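Local atomic coordinates of putative S-adenosylmethionine-dependent methyltransferase (Bacteroides thetaiotaomicron, PDB entry 1WYZ), a protein that probably transfers a methyl group from S-adenosylmethionine to its substrate, which may be ribosomal RNA as for the related RsmI enzymes. Residues A[5-10]-A[113-118]; A[34-39]-A[62-67]. One frame throughout, in Å; residues are numbered along the deposited sequence.

Contact 1. Residues A[5-10]-A[113-118]; sequences LYLLPV and LKVIPL
Leu5 N reaches Lys114 O at 2.8 Å in a nearly straight bond in the carbonyl plane, the first rung of a parallel pairing. Ile116 donates its N to Leu5 O and receives Leu7 N on its own O, each at 3.0 Å, with both donors above the plane of the carbonyl they meet. A weak bond from Leu118 N to Leu7 O (3.3 Å) ends the series. The next N due on this side is that of Pro9, which carries no hydrogen; its ring sets CG 3.3 Å from Leu118 O. Pro117 differs, since its N faces away from strand 5-8 and the missing N-H costs this pairing nothing.

Tyr6 and Ile116 run side by side on one face of the sheet. With CG beside its own backbone N (chi1 -77°), Tyr6 presents a ring face to Ile116, whose CG2 methyl, the short branch at CB, makes a CH-pi contact 3.7 Å from the ring centroid, while Leu118 CD2 meets the ring edge at CD1, 3.9 Å away. On the face bearing Leu5, Leu7, Val115 and Pro117, the side chains of Leu7 and Val115 cross obliquely, with CD2 of Leu7 3.7 Å from CG1 of Val115. Apolar residues suit both faces because both are buried, and the Tyr6 hydroxyl is weakly bonded to Glu2 O. Helix 24-29 packs on Leu8 and Leu118; helix 100-110 packs on Leu5, Leu7 and Val115, and Met129, Ala130 and Leu126 of the second subunit add to that cover. Tyr6 turns its own N and O to strand 86-89. The strands, inclined at 23°, belong to a parallel alpha/beta sheet with helices on both faces, strand 115-117 being outermost within this chain, consistent with the N-terminal domain of RsmI-like methyltransferases.

Contact 2. Residues A[34-39]-A[62-67]; sequences HFIVED and YPLNKH
Leu64 lays its CB and CG against the CG2 branch of Ile36, with CG 3.8 Å from CG2, the two side chains crossing obliquely. Its CG is swung roughly anti to the backbone N (chi1 -152°). The other arm of Ile36, ending in CD1, runs to the CB and ring carbons of Tyr62, whose large ring lies beside it and meets the ring of Tyr76 of helix 70-81, planes at about 25°. A beta-branched residue suits this place because its two arms serve two neighbours at once; an alanine here would lose both arms and would probably loosen the packing of Leu64 and Tyr62 against strand 34-37.

Three backbone bonds hold the two segments in parallel register, the last from Leu64, just past strand 62-63. Tyr62 N points nearly along the C=O axis of Phe35, 2.9 Å from its O. Val37 N returns a bond to Tyr62 O at 3.0 Å, with the donor above the carbonyl plane. Leu64 N closes on Val37 O at 2.7 Å, though its N-H is bent well off the line (134°). Pro63 fits between: its N faces away from strand 34-37, so the missing N-H costs this pairing nothing. Asp39 is the N-cap of helix 40-50, its OD2 taking the N-H of Ser42, and Glu38 OE2 bonds to Ser90 OG.

The pairing closes the beta-alpha-beta unit of strand 34-37, helix 40-50 and strand 62-63. Helix 40-50 covers Phe35 and Val37, while Ile36 and Leu64 turn to Tyr76 and to Val104 of helix 100-110, and strand 86-89 continues the sheet beyond strand 34-37.

Contacts 1 and 2 join the two margins, as counted within this chain, of one parallel sheet to its interior: strand 115-117 to 5-8, and strand 62-63 to 34-37, with strand 86-89 between the two pairs. Contact 1 is the more buried, with almost wholly apolar side chains, and the second subunit packs on both of its strands. Contact 2, touched by no other chain of the assembly, is only partly buried and runs into polar residues at its ends. Val104 of helix 100-110 packs on Leu5 as well as on Ile36 and Leu64, and the contacts meet directly where Leu8 CD1 lies 3.9 Å from Phe35 CE2.

Contact 1. Residues A[5-10]-A[113-118]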
loop_
_atom_site.group_PDB
_atom_site.type_symbol
_atom_site.label_atom_id
_atom_site.label_comp_id
_atom_site.label_asym_id
_atom_site.label_seq_id
_atom_site.Cartn_x
_atom_site.Cartn_y
_atom_site.Cartn_z
ATOM N N LEU A 5 4.881 19.189 2.138
ATOM C CA LEU A 5 4.878 18.291 3.284
ATOM C C LEU A 5 5.109 16.872 2.764
ATOM O O LEU A 5 4.196 16.221 2.240
ATOM C CB LEU A 5 3.537 18.360 4.040
ATOM C CG LEU A 5 3.382 17.457 5.282
ATOM C CD1 LEU A 5 4.336 17.913 6.390
ATOM C CD2 LEU A 5 1.948 17.496 5.783
ATOM N N TYR A 6 6.349 16.416 2.896
ATOM C CA TYR A 6 6.755 15.090 2.469
ATOM C C TYR A 6 6.437 14.056 3.551
ATOM O O TYR A 6 6.915 14.165 4.684
ATOM C CB TYR A 6 8.254 15.088 2.189
ATOM C CG TYR A 6 8.654 15.730 0.872
ATOM C CD1 TYR A 6 8.672 14.987 -0.308
ATOM C CD2 TYR A 6 9.070 17.056 0.815
ATOM C CE1 TYR A 6 9.102 15.543 -1.510
ATOM C CE2 TYR A 6 9.504 17.625 -0.384
ATOM C CZ TYR A 6 9.521 16.859 -1.545
ATOM O OH TYR A 6 9.973 17.400 -2.735
ATOM N N LEU A 7 5.619 13.067 3.208
ATOM C CA LEU A 7 5.255 11.999 4.137
ATOM C C LEU A 7 6.342 10.936 4.061
ATOM O O LEU A 7 6.348 10.127 3.141
ATOM C CB LEU A 7 3.905 11.414 3.734
ATOM C CG LEU A 7 2.655 12.084 4.325
ATOM C CD1 LEU A 7 2.937 13.511 4.734
ATOM C CD2 LEU A 7 1.521 12.001 3.315
ATOM N N LEU A 8 7.248 10.940 5.037
ATOM C CA LEU A 8 8.386 10.007 5.065
ATOM C C LEU A 8 8.245 8.609 5.695
ATOM O O LEU A 8 8.031 8.481 6.892
ATOM C CB LEU A 8 9.574 10.699 5.737
ATOM C CG LEU A 8 9.884 12.110 5.242
ATOM C CD1 LEU A 8 11.067 12.662 6.016
ATOM C CD2 LEU A 8 10.174 12.067 3.744
ATOM N N PRO A 9 8.365 7.542 4.890
ATOM C CA PRO A 9 8.244 6.213 5.503
ATOM C C PRO A 9 9.541 5.650 6.117
ATOM O O PRO A 9 10.642 5.997 5.697
ATOM C CB PRO A 9 7.694 5.351 4.359
ATOM C CG PRO A 9 8.143 6.058 3.108
ATOM C CD PRO A 9 8.009 7.510 3.456
ATOM N N VAL A 10 9.401 4.795 7.125
ATOM C CA VAL A 10 10.563 4.170 7.789
ATOM C C VAL A 10 10.517 2.653 7.580
ATOM O O VAL A 10 9.629 2.151 6.889
ATOM C CB VAL A 10 10.580 4.448 9.325
ATOM C CG1 VAL A 10 10.675 5.945 9.598
ATOM C CG2 VAL A 10 9.330 3.862 9.971
ATOM N N LEU A 113 -2.123 22.994 1.447
ATOM C CA LEU A 113 -0.664 22.927 1.363
ATOM C C LEU A 113 -0.339 21.696 0.523
ATOM O O LEU A 113 -1.109 20.722 0.520
ATOM C CB LEU A 113 -0.033 22.748 2.745
ATOM C CG LEU A 113 -0.192 23.845 3.793
ATOM C CD1 LEU A 113 0.420 23.348 5.117
ATOM C CD2 LEU A 113 0.457 25.148 3.303
ATOM N N LYS A 114 0.796 21.738 -0.175
ATOM C CA LYS A 114 1.233 20.620 -1.016
ATOM C C LYS A 114 1.704 19.427 -0.185
ATOM O O LYS A 114 2.534 19.559 0.716
ATOM C CB LYS A 114 2.369 21.058 -1.953
ATOM C CG LYS A 114 2.952 19.942 -2.804
ATOM C CD LYS A 114 1.889 19.343 -3.680
ATOM C CE LYS A 114 2.494 18.479 -4.756
ATOM N NZ LYS A 114 3.417 19.275 -5.607
ATOM N N VAL A 115 1.170 18.260 -0.519
ATOM C CA VAL A 115 1.500 17.026 0.173
ATOM C C VAL A 115 2.061 16.035 -0.847
ATOM O O VAL A 115 1.543 15.906 -1.965
ATOM C CB VAL A 115 0.233 16.413 0.827
ATOM C CG1 VAL A 115 0.583 15.145 1.602
ATOM C CG2 VAL A 115 -0.409 17.433 1.728
ATOM N N ILE A 116 3.130 15.345 -0.470
ATOM C CA ILE A 116 3.724 14.371 -1.361
ATOM C C ILE A 116 4.248 13.164 -0.586
ATOM O O ILE A 116 5.140 13.275 0.254
ATOM C CB ILE A 116 4.819 15.047 -2.234
ATOM C CG1 ILE A 116 5.765 14.002 -2.812
ATOM C CG2 ILE A 116 5.525 16.116 -1.441
ATOM C CD1 ILE A 116 6.667 14.501 -3.939
ATOM N N PRO A 117 3.659 11.985 -0.843
ATOM C CA PRO A 117 4.050 10.741 -0.176
ATOM C C PRO A 117 5.214 10.040 -0.903
ATOM O O PRO A 117 5.228 9.963 -2.128
ATOM C CB PRO A 117 2.763 9.923 -0.236
ATOM C CG PRO A 117 2.281 10.238 -1.640
ATOM C CD PRO A 117 2.508 11.757 -1.744
ATOM N N LEU A 118 6.190 9.545 -0.149
ATOM C CA LEU A 118 7.318 8.855 -0.767
ATOM C C LEU A 118 7.163 7.343 -0.598
ATOM O O LEU A 118 6.534 6.880 0.357
ATOM C CB LEU A 118 8.641 9.334 -0.160
ATOM C CG LEU A 118 8.939 10.832 -0.270
ATOM C CD1 LEU A 118 10.383 11.085 0.161
ATOM C CD2 LEU A 118 8.731 11.322 -1.707
#

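Contact 2. Residues A[34-39]-A[62-67]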
loop_
_atom_site.group_PDB
_atom_site.type_symbol
_atom_site.label_atom_id
_atom_site.label_comp_id
_atom_site.label_asym_id
_atom_site.label_seq_id
_atom_site.Cartn_x
_atom_site.Cartn_y
_atom_site.Cartn_z
ATOM N N HIS A 34 12.437 20.748 9.396
ATOM C CA HIS A 34 11.353 20.594 10.372
ATOM C C HIS A 34 10.556 19.312 10.145
ATOM O O HIS A 34 9.990 19.110 9.077
ATOM C CB HIS A 34 10.378 21.772 10.274
ATOM C CG HIS A 34 11.041 23.103 10.112
ATOM N ND1 HIS A 34 11.908 23.383 9.078
ATOM C CD2 HIS A 34 10.930 24.247 10.829
ATOM C CE1 HIS A 34 12.302 24.641 9.163
ATOM N NE2 HIS A 34 11.723 25.187 10.216
ATOM N N PHE A 35 10.486 18.462 11.158
ATOM C CA PHE A 35 9.740 17.219 11.039
ATOM C C PHE A 35 8.593 17.168 12.036
ATOM O O PHE A 35 8.683 17.712 13.126
ATOM C CB PHE A 35 10.652 16.010 11.281
ATOM C CG PHE A 35 11.843 15.959 10.378
ATOM C CD1 PHE A 35 12.976 16.723 10.650
ATOM C CD2 PHE A 35 11.818 15.185 9.219
ATOM C CE1 PHE A 35 14.067 16.726 9.775
ATOM C CE2 PHE A 35 12.912 15.182 8.330
ATOM C CZ PHE A 35 14.034 15.953 8.608
ATOM N N ILE A 36 7.510 16.517 11.645
ATOM C CA ILE A 36 6.361 16.336 12.515
ATOM C C ILE A 36 6.390 14.829 12.731
ATOM O O ILE A 36 6.284 14.057 11.780
ATOM C CB ILE A 36 5.045 16.777 11.828
ATOM C CG1 ILE A 36 5.021 18.299 11.681
ATOM C CG2 ILE A 36 3.844 16.368 12.667
ATOM C CD1 ILE A 36 4.934 19.129 12.916
ATOM N N VAL A 37 6.553 14.411 13.983
ATOM C CA VAL A 37 6.669 12.990 14.293
ATOM C C VAL A 37 5.832 12.456 15.446
ATOM O O VAL A 37 5.358 13.209 16.299
ATOM C CB VAL A 37 8.135 12.642 14.599
ATOM C CG1 VAL A 37 9.005 12.906 13.374
ATOM C CG2 VAL A 37 8.616 13.480 15.779
ATOM N N GLU A 38 5.682 11.134 15.466
ATOM C CA GLU A 38 4.931 10.442 16.507
ATOM C C GLU A 38 5.821 10.159 17.707
ATOM O O GLU A 38 5.341 9.703 18.739
ATOM C CB GLU A 38 4.368 9.129 15.966
ATOM C CG GLU A 38 3.322 9.321 14.886
ATOM C CD GLU A 38 2.977 8.030 14.176
ATOM O OE1 GLU A 38 2.571 7.066 14.859
ATOM O OE2 GLU A 38 3.112 7.984 12.934
ATOM N N ASP A 39 7.116 10.424 17.557
ATOM C CA ASP A 39 8.090 10.223 18.628
ATOM C C ASP A 39 9.481 10.681 18.208
ATOM O O ASP A 39 10.110 10.092 17.327
ATOM C CB ASP A 39 8.149 8.758 19.054
ATOM C CG ASP A 39 9.166 8.521 20.153
ATOM O OD1 ASP A 39 9.106 9.225 21.185
ATOM O OD2 ASP A 39 10.025 7.634 19.985
ATOM N N TYR A 62 8.357 18.405 15.874
ATOM C CA TYR A 62 7.086 18.681 16.537
ATOM C C TYR A 62 6.377 17.363 16.858
ATOM O O TYR A 62 6.059 16.584 15.952
ATOM C CB TYR A 62 6.181 19.537 15.636
ATOM C CG TYR A 62 6.746 20.901 15.308
ATOM C CD1 TYR A 62 6.912 21.873 16.298
ATOM C CD2 TYR A 62 7.129 21.220 14.007
ATOM C CE1 TYR A 62 7.451 23.137 15.995
ATOM C CE2 TYR A 62 7.669 22.480 13.692
ATOM C CZ TYR A 62 7.829 23.428 14.689
ATOM O OH TYR A 62 8.382 24.649 14.369
ATOM N N PRO A 63 6.140 17.088 18.155
ATOM C CA PRO A 63 5.464 15.865 18.602
ATOM C C PRO A 63 4.000 15.857 18.173
ATOM O O PRO A 63 3.309 16.872 18.293
ATOM C CB PRO A 63 5.623 15.921 20.119
ATOM C CG PRO A 63 6.913 16.642 20.295
ATOM C CD PRO A 63 6.765 17.774 19.297
ATOM N N LEU A 64 3.534 14.708 17.685
ATOM C CA LEU A 64 2.158 14.563 17.206
ATOM C C LEU A 64 1.485 13.306 17.778
ATOM O O LEU A 64 2.114 12.252 17.883
ATOM C CB LEU A 64 2.183 14.491 15.675
ATOM C CG LEU A 64 0.997 14.961 14.833
ATOM C CD1 LEU A 64 -0.204 14.055 15.027
ATOM C CD2 LEU A 64 0.673 16.387 15.212
ATOM N N ASN A 65 0.207 13.427 18.141
ATOM C CA ASN A 65 -0.572 12.313 18.700
ATOM C C ASN A 65 -1.890 12.101 17.961
ATOM O O ASN A 65 -2.200 12.815 17.007
ATOM C CB ASN A 65 -0.901 12.566 20.174
ATOM C CG ASN A 65 0.035 11.846 21.111
ATOM O OD1 ASN A 65 0.374 10.681 20.894
ATOM N ND2 ASN A 65 0.446 12.526 22.174
ATOM N N LYS A 66 -2.673 11.127 18.412
ATOM C CA LYS A 66 -3.960 10.867 17.778
ATOM C C LYS A 66 -4.998 11.820 18.362
ATOM O O LYS A 66 -6.149 11.852 17.926
ATOM C CB LYS A 66 -4.405 9.412 17.984
ATOM C CG LYS A 66 -5.006 9.112 19.345
ATOM C CD LYS A 66 -5.865 7.854 19.300
ATOM C CE LYS A 66 -7.001 7.986 18.281
ATOM N NZ LYS A 66 -7.848 9.195 18.505
ATOM N N HIS A 67 -4.581 12.593 19.357
ATOM C CA HIS A 67 -5.473 13.558 19.971
ATOM C C HIS A 67 -4.911 14.965 19.931
ATOM O O HIS A 67 -5.490 15.892 20.492
ATOM C CB HIS A 67 -5.795 13.168 21.408
ATOM C CG HIS A 67 -6.716 11.999 21.510
ATOM N ND1 HIS A 67 -6.269 10.714 21.722
ATOM C CD2 HIS A 67 -8.061 11.917 21.386
ATOM C CE1 HIS A 67 -7.301 9.888 21.729
ATOM N NE2 HIS A 67 -8.400 10.593 21.526
#